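Local atomic coordinates of ethylbenzene dehydrogenase alpha-subunit (Aromatoleum aromaticum, PDB entry 2IVF), a protein that belongs to the molybdopterin oxidoreductase family and holds a molybdenum atom, two pterin dinucleotide cofactors and an iron/sulfur cluster. Residues G501-L506 against N747-V752; K930-L935 against V964-V969. One frame throughout, in Å; residues are numbered along the deposited sequence.

Interaction 1: residues G501-L506 against N747-V752; sequences GGMDEL and NRAVGV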
loop_
_atom_site.group_PDB
_atom_site.type_symbol
_atom_site.label_atom_id
_atom_site.label_comp_id
_atom_site.label_asym_id
_atom_site.label_seq_id
_atom_site.Cartn_x
_atom_site.Cartn_y
_atom_site.Cartn_z
ATOM N N GLY A 501 -11.347 -35.023 -19.855
ATOM C CA GLY A 501 -10.944 -36.045 -18.899
ATOM C C GLY A 501 -9.557 -35.780 -18.347
ATOM O O GLY A 501 -8.906 -36.699 -17.816
ATOM N N GLY A 502 -9.094 -34.532 -18.473
ATOM C CA GLY A 502 -7.776 -34.155 -18.014
ATOM C C GLY A 502 -7.510 -34.416 -16.544
ATOM O O GLY A 502 -6.364 -34.618 -16.157
ATOM N N MET A 503 -8.556 -34.421 -15.722
ATOM C CA MET A 503 -8.396 -34.678 -14.298
ATOM C C MET A 503 -8.475 -36.149 -13.904
ATOM O O MET A 503 -8.236 -36.479 -12.762
ATOM C CB MET A 503 -9.482 -33.952 -13.519
ATOM C CG MET A 503 -9.529 -32.491 -13.760
ATOM S SD MET A 503 -10.715 -31.736 -12.646
ATOM C CE MET A 503 -10.215 -30.029 -12.756
ATOM N N ASP A 504 -8.807 -37.026 -14.837
ATOM C CA ASP A 504 -9.060 -38.431 -14.493
ATOM C C ASP A 504 -7.907 -39.151 -13.817
ATOM O O ASP A 504 -8.110 -39.807 -12.788
ATOM C CB ASP A 504 -9.475 -39.206 -15.727
ATOM C CG ASP A 504 -10.851 -38.841 -16.187
ATOM O OD1 ASP A 504 -11.498 -37.988 -15.540
ATOM O OD2 ASP A 504 -11.283 -39.408 -17.196
ATOM N N GLU A 505 -6.715 -39.051 -14.401
ATOM C CA GLU A 505 -5.532 -39.700 -13.839
ATOM C C GLU A 505 -5.215 -39.175 -12.437
ATOM O O GLU A 505 -4.866 -39.937 -11.535
ATOM C CB GLU A 505 -4.308 -39.480 -14.734
ATOM C CG GLU A 505 -4.289 -40.341 -15.966
ATOM C CD GLU A 505 -2.876 -40.685 -16.410
ATOM O OE1 GLU A 505 -2.046 -39.749 -16.539
ATOM O OE2 GLU A 505 -2.602 -41.894 -16.612
ATOM N N LEU A 506 -5.311 -37.863 -12.271
ATOM C CA LEU A 506 -5.025 -37.249 -10.988
ATOM C C LEU A 506 -6.056 -37.695 -9.971
ATOM O O LEU A 506 -5.716 -37.988 -8.829
ATOM C CB LEU A 506 -5.057 -35.731 -11.096
ATOM C CG LEU A 506 -3.870 -35.027 -11.743
ATOM C CD1 LEU A 506 -4.368 -33.758 -12.477
ATOM C CD2 LEU A 506 -2.825 -34.675 -10.673
ATOM N N ASN A 747 -12.483 -24.773 -12.148
ATOM C CA ASN A 747 -13.254 -24.336 -10.989
ATOM C C ASN A 747 -14.639 -24.969 -10.934
ATOM O O ASN A 747 -15.163 -25.281 -9.844
ATOM C CB ASN A 747 -13.372 -22.783 -10.944
ATOM C CG ASN A 747 -12.121 -22.097 -10.392
ATOM O OD1 ASN A 747 -12.034 -20.871 -10.392
ATOM N ND2 ASN A 747 -11.158 -22.861 -9.942
ATOM N N ARG A 748 -15.253 -25.164 -12.092
ATOM C CA ARG A 748 -16.573 -25.813 -12.140
ATOM C C ARG A 748 -16.512 -27.297 -11.780
ATOM O O ARG A 748 -17.397 -27.841 -11.131
ATOM C CB ARG A 748 -17.192 -25.675 -13.532
ATOM C CG ARG A 748 -17.596 -24.246 -13.922
ATOM C CD ARG A 748 -17.719 -24.124 -15.422
ATOM N NE ARG A 748 -18.967 -24.673 -15.898
ATOM C CZ ARG A 748 -19.231 -24.981 -17.163
ATOM N NH1 ARG A 748 -18.320 -24.844 -18.105
ATOM N NH2 ARG A 748 -20.407 -25.462 -17.474
ATOM N N ALA A 749 -15.462 -27.938 -12.252
ATOM C CA ALA A 749 -15.233 -29.350 -12.082
ATOM C C ALA A 749 -14.962 -29.689 -10.627
ATOM O O ALA A 749 -15.389 -30.732 -10.169
ATOM C CB ALA A 749 -14.051 -29.791 -12.969
ATOM N N VAL A 750 -14.273 -28.820 -9.914
ATOM C CA VAL A 750 -13.898 -29.068 -8.511
ATOM C C VAL A 750 -14.794 -28.401 -7.475
ATOM O O VAL A 750 -14.457 -28.366 -6.290
ATOM C CB VAL A 750 -12.423 -28.681 -8.252
ATOM C CG1 VAL A 750 -11.544 -29.423 -9.251
ATOM C CG2 VAL A 750 -12.163 -27.150 -8.329
ATOM N N GLY A 751 -15.888 -27.810 -7.930
ATOM C CA GLY A 751 -16.851 -27.181 -7.026
ATOM C C GLY A 751 -16.551 -25.779 -6.531
ATOM O O GLY A 751 -17.248 -25.248 -5.654
ATOM N N VAL A 752 -15.505 -25.168 -7.051
ATOM C CA VAL A 752 -15.133 -23.810 -6.646
ATOM C C VAL A 752 -16.104 -22.825 -7.281
ATOM O O VAL A 752 -16.510 -21.852 -6.649
ATOM C CB VAL A 752 -13.652 -23.531 -7.008
ATOM C CG1 VAL A 752 -13.319 -22.045 -7.006
ATOM C CG2 VAL A 752 -12.724 -24.358 -6.066
#
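Met503 meets Ala749 and Val750 through the far end of its thioether chain, and this small apolar patch is the whole of the direct contact, with no hydrogen bond across it. The terminal methyl CE of Met503 sits 3.8 Å from CB of Ala749 and 3.8 Å from CG1 of Val750, so that it straddles two successive residues. The sulfur takes part as well, with Met503 SD 3.9 Å from CB of Ala749. Beyond CG the methionine is nearly fully extended (chi2 -173°, chi3 163°), which lets CE reach the other segment although the nearest CA atoms, those of Met503 and Ala749, are 8.9 Å apart. The methionine side chain crosses that of Val750 at about a right angle.

Backbone hydrogen bonds shape each side separately. Gly501 to Asp504 form a type I turn, with Asp504 N bonded to Gly501 O at 3.0 Å, and the positive phi of Gly501 suits a residue without a side chain. In the other segment, helix 736-749 ends at Ala749, and Val750 is the first residue to leave helical angles; Gly751 also has a positive phi, and a weak bond links Val752 N to Asn747 O.

Charged groups stay out of the contact: Arg748 pairs instead with Asp745 and with the carbonyl of Lys755. Around the patch, Tyr490 and Met494 also touch Met503, while Thr498 lies against Ala749.

The arrangement is plain hydrophobic packing of a helix terminus: one extended methionine, from the turn leading into helix 504-520, is laid against the C-terminal end of helix 736-749.

Interaction 2: residues K930-L935 against V964-V969; sequences KPYDIL and VTDRGV. With MD1 (phosphoric acid 4-(2-amino-4-oxo-3,4,5,6,-tetrahydro-pteridin-6-yl)-2-hydroxy-3,4-dimercapto-but-3-en-yl ester guanylate ester), chain N.
Tyr932 and Arg967 approach without bonding: Tyr932 OH is 3.9 Å from Arg967 NH1, and the ring and guanidinium planes are 33° apart. What unites them is the pterin of MD1. Its amino nitrogen N16 donates to Tyr932 OH at 2.9 Å in a nearly straight bond (167°), and weakly to Asp933 OD2 at 3.0 Å. On the same pterin, the carbonyl oxygen O14 receives Arg967 NH2 at 2.8 Å, lying in the guanidinium plane at its edge. The two segments thus bind the amino and carbonyl groups that flank N17 of one heterocycle. With Asp966, these residues line the pterin end of a molybdopterin cofactor site.

A second layer holds these side chains in place. Arg967 leads away from the facing segment at its CB, but a bend at chi2 (-74°) brings its guanidinium back to the cofactor. There NH1 of Arg967 makes a salt bridge of 2.7 Å to the syn lone pair of Asp966 OD1, with OD1 lying out of the guanidinium plane. Water 1 lies in the tyrosine ring plane, bridging Tyr932 OH (2.7 Å) and Asp966 OD1 (2.6 Å). Arg615 pairs with Asp966 OD2; Arg967 NE bonds Ser447 OG, and NH2 forms a salt bridge to MGD.

Farther out, the methyl CG1 of Val969 packs 3.6 Å from the carbonyl oxygen O of Leu935, which is hydrogen-bonded to Asn896. Both segments follow strand 915-917. Ile845 of strand 843-846 touches Tyr932 and Val969 and forms backbone hydrogen bonds with Gly968 and Val969, while Pro931 and Ile934 pack on helix 617-625.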
loop_
_atom_site.group_PDB
_atom_site.type_symbol
_atom_site.label_atom_id
_atom_site.label_comp_id
_atom_site.label_asym_id
_atom_site.label_seq_id
_atom_site.Cartn_x
_atom_site.Cartn_y
_atom_site.Cartn_z
ATOM N N LYS A 930 22.300 -1.596 -2.679
ATOM C CA LYS A 930 22.412 -2.483 -1.536
ATOM C C LYS A 930 21.147 -2.263 -0.684
ATOM O O LYS A 930 21.071 -1.308 0.080
ATOM C CB LYS A 930 23.652 -2.151 -0.781
ATOM C CG LYS A 930 24.946 -2.557 -1.555
ATOM C CD LYS A 930 26.167 -1.878 -1.050
ATOM C CE LYS A 930 26.556 -2.235 0.354
ATOM N NZ LYS A 930 27.916 -1.669 0.667
ATOM N N PRO A 931 20.189 -3.194 -0.761
ATOM C CA PRO A 931 18.985 -2.981 0.003
ATOM C C PRO A 931 19.191 -3.368 1.448
ATOM O O PRO A 931 20.162 -4.017 1.786
ATOM C CB PRO A 931 17.982 -3.908 -0.681
ATOM C CG PRO A 931 18.848 -5.079 -1.009
ATOM C CD PRO A 931 20.167 -4.504 -1.443
ATOM N N TYR A 932 18.273 -3.001 2.332
ATOM C CA TYR A 932 18.424 -3.431 3.713
ATOM C C TYR A 932 18.523 -4.952 3.806
ATOM O O TYR A 932 19.205 -5.498 4.684
ATOM C CB TYR A 932 17.293 -2.884 4.571
ATOM C CG TYR A 932 16.195 -3.789 5.009
ATOM C CD1 TYR A 932 15.038 -3.990 4.219
ATOM C CD2 TYR A 932 16.216 -4.312 6.292
ATOM C CE1 TYR A 932 13.971 -4.764 4.681
ATOM C CE2 TYR A 932 15.166 -5.090 6.772
ATOM C CZ TYR A 932 14.043 -5.319 5.971
ATOM O OH TYR A 932 13.042 -6.091 6.488
ATOM N N ASP A 933 17.893 -5.627 2.861
ATOM C CA ASP A 933 17.906 -7.104 2.836
ATOM C C ASP A 933 19.295 -7.720 2.753
ATOM O O ASP A 933 19.473 -8.901 3.127
ATOM C CB ASP A 933 17.010 -7.623 1.705
ATOM C CG ASP A 933 15.705 -6.927 1.673
ATOM O OD1 ASP A 933 15.675 -5.780 1.195
ATOM O OD2 ASP A 933 14.690 -7.502 2.127
ATOM N N ILE A 934 20.274 -6.946 2.268
ATOM C CA ILE A 934 21.612 -7.450 2.101
ATOM C C ILE A 934 22.134 -7.978 3.434
ATOM O O ILE A 934 22.943 -8.913 3.456
ATOM C CB ILE A 934 22.583 -6.391 1.510
ATOM C CG1 ILE A 934 23.878 -7.025 1.005
ATOM C CG2 ILE A 934 22.994 -5.288 2.565
ATOM C CD1 ILE A 934 24.699 -6.079 0.188
ATOM N N LEU A 935 21.684 -7.411 4.542
ATOM C CA LEU A 935 22.260 -7.789 5.861
ATOM C C LEU A 935 21.424 -8.793 6.674
ATOM O O LEU A 935 21.726 -9.045 7.842
ATOM C CB LEU A 935 22.595 -6.541 6.692
ATOM C CG LEU A 935 21.573 -5.406 6.750
ATOM C CD1 LEU A 935 20.414 -5.879 7.604
ATOM C CD2 LEU A 935 22.214 -4.190 7.306
ATOM N N VAL A 964 14.305 -17.216 5.885
ATOM C CA VAL A 964 13.419 -16.040 5.809
ATOM C C VAL A 964 13.378 -15.254 7.109
ATOM O O VAL A 964 12.591 -14.347 7.245
ATOM C CB VAL A 964 11.985 -16.445 5.460
ATOM C CG1 VAL A 964 11.916 -17.201 4.081
ATOM C CG2 VAL A 964 11.304 -17.259 6.605
ATOM N N THR A 965 14.228 -15.643 8.048
ATOM C CA THR A 965 14.173 -15.226 9.449
ATOM C C THR A 965 14.813 -13.867 9.677
ATOM O O THR A 965 15.681 -13.700 10.526
ATOM C CB THR A 965 14.878 -16.258 10.306
ATOM O OG1 THR A 965 16.236 -16.392 9.864
ATOM C CG2 THR A 965 14.146 -17.641 10.160
ATOM N N ASP A 966 14.337 -12.890 8.942
ATOM C CA ASP A 966 14.911 -11.563 8.966
ATOM C C ASP A 966 14.422 -10.634 10.103
ATOM O O ASP A 966 15.024 -9.588 10.357
ATOM C CB ASP A 966 14.672 -10.864 7.625
ATOM C CG ASP A 966 13.232 -10.641 7.345
ATOM O OD1 ASP A 966 12.604 -9.777 8.026
ATOM O OD2 ASP A 966 12.740 -11.242 6.376
ATOM N N ARG A 967 13.321 -10.992 10.761
ATOM C CA ARG A 967 12.732 -10.123 11.727
ATOM C C ARG A 967 13.527 -10.264 13.025
ATOM O O ARG A 967 13.603 -11.369 13.626
ATOM C CB ARG A 967 11.252 -10.492 11.932
ATOM C CG ARG A 967 10.371 -10.428 10.699
ATOM C CD ARG A 967 10.085 -8.950 10.328
ATOM N NE ARG A 967 8.987 -8.781 9.391
ATOM C CZ ARG A 967 9.097 -8.622 8.078
ATOM N NH1 ARG A 967 10.273 -8.604 7.477
ATOM N NH2 ARG A 967 8.006 -8.455 7.353
ATOM N N GLY A 968 14.179 -9.169 13.430
ATOM C CA GLY A 968 14.943 -9.155 14.645
ATOM C C GLY A 968 16.430 -9.320 14.416
ATOM O O GLY A 968 17.199 -9.407 15.358
ATOM N N VAL A 969 16.844 -9.378 13.148
ATOM C CA VAL A 969 18.254 -9.365 12.839
ATOM C C VAL A 969 18.882 -8.130 13.489
ATOM O O VAL A 969 18.244 -7.064 13.629
ATOM C CB VAL A 969 18.495 -9.435 11.337
ATOM C CG1 VAL A 969 19.986 -9.062 10.959
ATOM C CG2 VAL A 969 18.156 -10.878 10.853
HETATM P PB MD1 N . 8.726 -10.947 -5.130
HETATM O O3B MD1 N . 8.246 -9.463 -5.393
HETATM O O1B MD1 N . 7.643 -11.846 -5.606
HETATM O O2B MD1 N . 10.149 -11.161 -5.475
HETATM O O3A MD1 N . 8.696 -10.996 -3.544
HETATM C C10 MD1 N . 7.528 -11.395 -2.794
HETATM C C11 MD1 N . 7.907 -11.115 -1.349
HETATM O O11 MD1 N . 7.745 -9.661 -1.224
HETATM C C12 MD1 N . 6.937 -11.785 -0.414
HETATM S S12 MD1 N . 5.418 -12.362 -0.949
HETATM C C13 MD1 N . 7.205 -11.898 0.927
HETATM S S13 MD1 N . 6.114 -12.595 2.010
HETATM C C14 MD1 N . 8.480 -11.445 1.527
HETATM N N15 MD1 N . 8.441 -10.435 2.530
HETATM C C16 MD1 N . 9.592 -9.882 3.031
HETATM C C15 MD1 N . 9.464 -8.999 4.086
HETATM O O14 MD1 N . 8.339 -8.718 4.579
HETATM N N17 MD1 N . 10.624 -8.420 4.488
HETATM C C17 MD1 N . 11.854 -8.759 3.921
HETATM N N16 MD1 N . 12.924 -8.150 4.413
HETATM N N18 MD1 N . 11.942 -9.659 2.928
HETATM C C20 MD1 N . 10.835 -10.219 2.491
HETATM N N8 MD1 N . 10.923 -11.168 1.523
HETATM C C7 MD1 N . 9.800 -11.810 0.894
HETATM P PA MD1 N . 8.746 -8.307 -6.395
HETATM O O1A MD1 N . 7.561 -7.413 -6.570
HETATM O O2A MD1 N . 9.968 -7.704 -5.817
HETATM O "O5'" MD1 N . 9.113 -9.016 -7.757
HETATM C "C5'" MD1 N . 8.022 -9.505 -8.528
HETATM C "C4'" MD1 N . 8.148 -9.035 -9.918
HETATM O "O4'" MD1 N . 6.928 -9.446 -10.523
HETATM C "C1'" MD1 N . 6.698 -8.478 -11.548
HETATM N N9 MD1 N . 5.315 -8.438 -12.044
HETATM C C4 MD1 N . 4.952 -8.940 -13.215
HETATM N N3 MD1 N . 5.695 -9.582 -14.148
HETATM C C2 MD1 N . 5.125 -10.028 -15.267
HETATM N N2 MD1 N . 5.859 -10.687 -16.203
HETATM N N1 MD1 N . 3.791 -9.740 -15.477
HETATM C C6 MD1 N . 2.981 -9.092 -14.576
HETATM O O6 MD1 N . 1.785 -8.949 -14.831
HETATM C C5 MD1 N . 3.582 -8.675 -13.378
HETATM N N7 MD1 N . 3.168 -8.017 -12.301
HETATM C C8 MD1 N . 4.227 -7.890 -11.497
HETATM C "C2'" MD1 N . 7.043 -7.141 -10.901
HETATM O "O2'" MD1 N . 7.400 -6.109 -11.853
HETATM C "C3'" MD1 N . 8.175 -7.501 -9.927
HETATM O "O3'" MD1 N . 9.467 -7.035 -10.396
HETATM O O HOH W 1 13.396 -7.411 8.866
#

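Interactions 1 and 2 lie on opposite sides of the chain's centre, their own centres about 42 Å apart, and share no element. Interaction 1 is the more peripheral, about 25 Å from the chain's centre against 17 Å, and includes an exposed alanine beside its two buried residues; every touching residue of interaction 2 is buried. The chemistry follows the place. Where a turn residue meets the end of a helix, methyl groups and a sulfur suffice, and the segments touch directly. At the cofactor site, the buried surface between segments is similarly modest, yet polar and charged groups dominate, joined chiefly through a ligand and a water.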